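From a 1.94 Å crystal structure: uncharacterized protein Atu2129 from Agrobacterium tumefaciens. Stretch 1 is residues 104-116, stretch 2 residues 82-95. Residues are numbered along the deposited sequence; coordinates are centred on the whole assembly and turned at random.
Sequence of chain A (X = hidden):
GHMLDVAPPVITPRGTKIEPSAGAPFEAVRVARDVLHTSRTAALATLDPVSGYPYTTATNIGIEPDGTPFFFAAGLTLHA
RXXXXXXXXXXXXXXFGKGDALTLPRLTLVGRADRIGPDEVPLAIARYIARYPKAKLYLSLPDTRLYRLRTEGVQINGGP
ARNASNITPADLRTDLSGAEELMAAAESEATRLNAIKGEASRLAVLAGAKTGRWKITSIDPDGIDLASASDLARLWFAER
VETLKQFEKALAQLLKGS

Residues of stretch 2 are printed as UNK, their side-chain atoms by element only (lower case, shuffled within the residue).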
# COMPACT_ATOMS: atom_id res chain seq x y z
N LEU A 104 10.98 -2.82 -0.60
CA LEU A 104 10.49 -3.48 0.59
C LEU A 104 10.22 -4.95 0.40
O LEU A 104 9.88 -5.34 -0.67
CB LEU A 104 9.18 -2.82 1.02
CG LEU A 104 9.06 -1.32 1.14
CD1 LEU A 104 7.71 -0.88 1.52
CD2 LEU A 104 10.05 -0.81 2.09
N PRO A 105 10.31 -5.74 1.46
CA PRO A 105 9.73 -7.08 1.37
C PRO A 105 8.22 -6.93 1.29
O PRO A 105 7.65 -6.03 1.91
CB PRO A 105 10.12 -7.73 2.70
CG PRO A 105 10.32 -6.60 3.63
CD PRO A 105 10.93 -5.50 2.77
N ARG A 106 7.58 -7.75 0.48
CA ARG A 106 6.17 -7.62 0.25
C ARG A 106 5.56 -9.00 0.38
O ARG A 106 5.94 -9.93 -0.34
CB ARG A 106 5.88 -7.05 -1.14
CG ARG A 106 6.01 -5.55 -1.23
CD ARG A 106 7.19 -5.12 -1.99
NE ARG A 106 7.15 -5.57 -3.37
CZ ARG A 106 8.22 -5.83 -4.10
NH1 ARG A 106 8.06 -6.23 -5.34
NH2 ARG A 106 9.45 -5.68 -3.59
N LEU A 107 4.65 -9.12 1.34
CA LEU A 107 4.00 -10.38 1.60
C LEU A 107 2.60 -10.38 1.00
O LEU A 107 1.76 -9.55 1.38
CB LEU A 107 4.01 -10.68 3.11
CG LEU A 107 3.13 -11.81 3.60
CD1 LEU A 107 3.81 -13.15 3.22
CD2 LEU A 107 2.94 -11.71 5.08
N THR A 108 2.37 -11.27 0.03
CA THR A 108 1.04 -11.42 -0.54
C THR A 108 0.35 -12.67 0.02
O THR A 108 0.91 -13.76 -0.03
CB THR A 108 1.06 -11.43 -2.10
OG1 THR A 108 1.61 -10.19 -2.55
CG2 THR A 108 -0.34 -11.56 -2.66
N LEU A 109 -0.86 -12.48 0.56
CA LEU A 109 -1.66 -13.58 1.10
C LEU A 109 -2.97 -13.63 0.33
O LEU A 109 -3.69 -12.64 0.25
CB LEU A 109 -1.91 -13.38 2.60
CG LEU A 109 -0.70 -13.06 3.51
CD1 LEU A 109 -1.20 -12.67 4.90
CD2 LEU A 109 0.22 -14.29 3.64
N VAL A 110 -3.23 -14.79 -0.28
CA VAL A 110 -4.44 -15.00 -1.06
C VAL A 110 -5.36 -15.95 -0.31
O VAL A 110 -4.90 -16.97 0.18
CB VAL A 110 -4.08 -15.52 -2.47
CG1 VAL A 110 -5.33 -15.84 -3.28
CG2 VAL A 110 -3.17 -14.51 -3.18
N GLY A 111 -6.65 -15.63 -0.23
CA GLY A 111 -7.60 -16.56 0.43
C GLY A 111 -9.03 -16.05 0.46
O GLY A 111 -9.48 -15.43 -0.50
N ARG A 112 -9.75 -16.35 1.54
CA ARG A 112 -11.15 -15.91 1.68
C ARG A 112 -11.35 -14.95 2.84
O ARG A 112 -10.68 -15.06 3.87
CB ARG A 112 -12.12 -17.09 1.74
CG ARG A 112 -12.25 -17.82 0.41
CD ARG A 112 -12.98 -19.14 0.50
NE ARG A 112 -12.97 -19.74 -0.84
CZ ARG A 112 -13.80 -19.42 -1.83
NH1 ARG A 112 -13.64 -20.00 -3.02
NH2 ARG A 112 -14.79 -18.54 -1.66
N ALA A 113 -12.22 -13.96 2.63
CA ALA A 113 -12.63 -13.03 3.66
C ALA A 113 -13.80 -13.65 4.40
O ALA A 113 -14.94 -13.66 3.88
CB ALA A 113 -13.06 -11.73 3.03
N ASP A 114 -13.53 -14.17 5.60
CA ASP A 114 -14.53 -14.76 6.45
C ASP A 114 -15.03 -13.69 7.41
O ASP A 114 -14.26 -13.11 8.18
CB ASP A 114 -13.92 -15.91 7.27
CG ASP A 114 -13.69 -17.17 6.46
OD1 ASP A 114 -14.47 -17.46 5.54
OD2 ASP A 114 -12.72 -17.91 6.76
N ARG A 115 -16.32 -13.48 7.43
CA ARG A 115 -16.91 -12.58 8.39
C ARG A 115 -16.76 -13.09 9.84
O ARG A 115 -17.09 -14.24 10.15
CB ARG A 115 -18.36 -12.35 8.00
CG ARG A 115 -18.88 -11.06 8.51
CD ARG A 115 -18.71 -9.91 7.53
NE ARG A 115 -19.76 -8.99 7.94
CZ ARG A 115 -20.97 -8.95 7.40
NH1 ARG A 115 -21.27 -9.73 6.37
NH2 ARG A 115 -21.87 -8.12 7.89
N ILE A 116 -16.19 -12.26 10.70
CA ILE A 116 -16.09 -12.58 12.11
C ILE A 116 -17.50 -12.54 12.74
O ILE A 116 -18.20 -11.54 12.61
CB ILE A 116 -15.11 -11.62 12.82
CG1 ILE A 116 -13.66 -11.91 12.33
CG2 ILE A 116 -15.20 -11.75 14.34
CD1 ILE A 116 -12.60 -11.01 12.94
N UNK A 82 -18.38 -6.18 -2.64
CA UNK A 82 -17.74 -7.21 -3.48
C UNK A 82 -17.57 -8.50 -2.68
O UNK A 82 -17.95 -9.59 -3.15
c UNK A 82 -16.39 -6.74 -4.05
c UNK A 82 -16.55 -5.66 -5.10
n UNK A 82 -15.46 -4.94 -5.40
o UNK A 82 -17.63 -5.46 -5.62
N UNK A 83 -17.05 -8.34 -1.46
CA UNK A 83 -16.86 -9.45 -0.54
C UNK A 83 -18.16 -10.19 -0.13
O UNK A 83 -18.12 -11.39 0.08
c UNK A 83 -14.60 -8.71 0.38
c UNK A 83 -16.07 -8.99 0.69
c UNK A 83 -14.22 -6.45 2.36
se UNK A 83 -13.52 -8.27 1.96
N UNK A 84 -19.29 -9.48 -0.04
CA UNK A 84 -20.61 -10.15 0.10
C UNK A 84 -20.86 -11.08 -1.07
O UNK A 84 -21.23 -12.23 -0.90
o UNK A 84 -20.95 -9.77 3.21
o UNK A 84 -23.12 -10.13 3.09
c UNK A 84 -21.79 -9.15 0.14
c UNK A 84 -22.18 -8.58 1.50
c UNK A 84 -22.08 -9.57 2.68
N UNK A 85 -20.65 -10.56 -2.28
CA UNK A 85 -20.91 -11.30 -3.51
C UNK A 85 -19.93 -12.48 -3.76
O UNK A 85 -20.36 -13.51 -4.27
c UNK A 85 -20.97 -10.35 -4.74
c UNK A 85 -22.09 -9.30 -4.56
o UNK A 85 -19.73 -9.66 -4.91
N UNK A 86 -18.66 -12.33 -3.36
CA UNK A 86 -17.59 -13.30 -3.64
C UNK A 86 -16.46 -13.06 -2.62
O UNK A 86 -15.84 -11.98 -2.61
c UNK A 86 -17.07 -13.10 -5.07
o UNK A 86 -15.28 -14.71 -4.71
c UNK A 86 -16.06 -14.16 -5.52
o UNK A 86 -16.03 -14.43 -6.74
N UNK A 87 -16.19 -14.07 -1.79
CA UNK A 87 -15.26 -13.88 -0.66
C UNK A 87 -13.77 -14.01 -1.02
O UNK A 87 -12.93 -13.81 -0.16
c UNK A 87 -15.62 -14.84 0.52
N UNK A 88 -13.44 -14.35 -2.27
CA UNK A 88 -12.04 -14.48 -2.69
C UNK A 88 -11.36 -13.11 -2.70
O UNK A 88 -11.82 -12.16 -3.36
n UNK A 88 -13.24 -16.56 -6.36
c UNK A 88 -13.29 -16.83 -7.67
n UNK A 88 -14.20 -16.24 -8.41
c UNK A 88 -12.30 -17.16 -5.44
c UNK A 88 -11.93 -15.14 -4.07
n UNK A 88 -12.44 -17.69 -8.22
c UNK A 88 -12.43 -16.57 -4.07
N UNK A 89 -10.29 -13.00 -1.91
CA UNK A 89 -9.53 -11.74 -1.75
C UNK A 89 -8.03 -11.98 -1.80
O UNK A 89 -7.57 -13.13 -1.69
c UNK A 89 -11.38 -10.65 -0.34
c UNK A 89 -9.87 -11.00 -0.40
c UNK A 89 -9.47 -11.80 0.86
c UNK A 89 -9.39 -10.89 2.17
N UNK A 90 -7.27 -10.89 -1.97
CA UNK A 90 -5.83 -10.92 -1.82
C UNK A 90 -5.40 -9.71 -1.00
O UNK A 90 -5.97 -8.63 -1.15
o UNK A 90 -3.71 -10.99 -3.05
c UNK A 90 -5.13 -10.92 -3.19
N UNK A 91 -4.38 -9.86 -0.15
CA UNK A 91 -3.80 -8.70 0.57
C UNK A 91 -2.30 -8.67 0.37
O UNK A 91 -1.69 -9.73 0.22
c UNK A 91 -4.11 -8.70 2.11
c UNK A 91 -3.49 -9.93 2.80
c UNK A 91 -5.58 -8.68 2.36
N UNK A 92 -1.73 -7.48 0.31
CA UNK A 92 -0.29 -7.35 0.33
C UNK A 92 0.07 -6.50 1.51
O UNK A 92 -0.41 -5.39 1.67
c UNK A 92 1.89 -6.68 -0.89
c UNK A 92 0.31 -6.81 -0.97
o UNK A 92 -0.04 -7.71 -2.03
N UNK A 93 0.91 -7.08 2.37
CA UNK A 93 1.44 -6.42 3.51
C UNK A 93 2.88 -6.01 3.25
O UNK A 93 3.67 -6.78 2.68
c UNK A 93 0.13 -8.32 6.64
c UNK A 93 -0.02 -7.42 5.39
c UNK A 93 1.34 -7.34 4.71
c UNK A 93 -1.08 -8.02 4.47
N UNK A 94 3.24 -4.78 3.65
CA UNK A 94 4.62 -4.35 3.52
C UNK A 94 4.94 -3.31 4.60
O UNK A 94 4.01 -2.63 5.06
c UNK A 94 4.86 -3.78 2.14
N UNK A 95 6.23 -3.19 5.03
CA UNK A 95 6.62 -2.05 5.89
C UNK A 95 6.59 -0.76 5.04
O UNK A 95 7.65 -0.19 4.74
c UNK A 95 7.40 -4.08 4.75
c UNK A 95 8.60 -3.24 5.17
c UNK A 95 8.07 -2.39 6.31
O HOH W 1 -17.05 -12.04 2.95

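Position 82 carries two carbons, the second bearing one oxygen and one nitrogen, a carboxamide out of reach of stretch 1; it is Asn 82. At position 83 an unbranched chain of two carbons, a selenium and a terminal carbon brings the selenium 3.7 Å from Ala 113 CB, which identifies selenomethionine, Met 83. Position 84 has three carbons, the third with two oxygens, one of them 3.2 Å from Arg 115 NH1; this is Glu 84, and the pair forms a salt bridge at the exposed end of the contact. Position 85 has one carbon bearing an oxygen and a methyl, far from stretch 1: Thr 85.

Position 86 shows two carbons, the second with two oxygens, and is Asp 86. Position 87 has a single carbon, 4.3 Å from Arg 112 CB, and is Ala 87. At position 88, three carbons, a nitrogen and a carbon with two further nitrogens spell Arg 88. Its CG lies over one face of the Arg 112 guanidinium, 3.8 Å from Arg 112 NH1.

Position 89 has four carbons forked at the first, with one arm two carbons long; the end of that arm is 3.9 Å from Ala 113 CB. This is Ile 89. Position 90, one carbon then one oxygen, is Ser 90, its OG 3.4 Å from Thr 108 CG2. Three carbons forked at the first make position 91 Val 91, with CG2 3.8 Å from Leu 109 CB. Position 92 has a carbon bearing an oxygen and a methyl, the oxygen 3.0 Å from Thr 108 OG1, and is Thr 92. Position 93 has four carbons forked at the second and pairs with Leu 107; it is Leu 93. The lone carbon of position 94, 4.1 Å from Leu 104 CD1, is Ala 94. At position 95 three carbons close a ring onto the backbone nitrogen, the one bonded to that nitrogen 4.0 Å from Pro 105 CG; this is Pro 95.

The contact is an antiparallel strand pairing. Reciprocal N-to-O bonds link Leu 107 with Leu 93, Leu 109 with Val 91 and Gly 111 with Ile 89, at 2.8 to 3.0 Å, and Ala 113 N extends the ladder to Ala 87 O at 2.9 Å. Alternation sends Leu 93, Val 91 and Ile 89 to one face, with Leu 107 and Leu 109, and Thr 92, Ser 90 and Arg 88 to the other. Beyond the ladder, a water donates to Met 83 O and Ala 113 O, tying the helix end to the strand.

Stretch 2 82-95: NMETDARISVTLAP
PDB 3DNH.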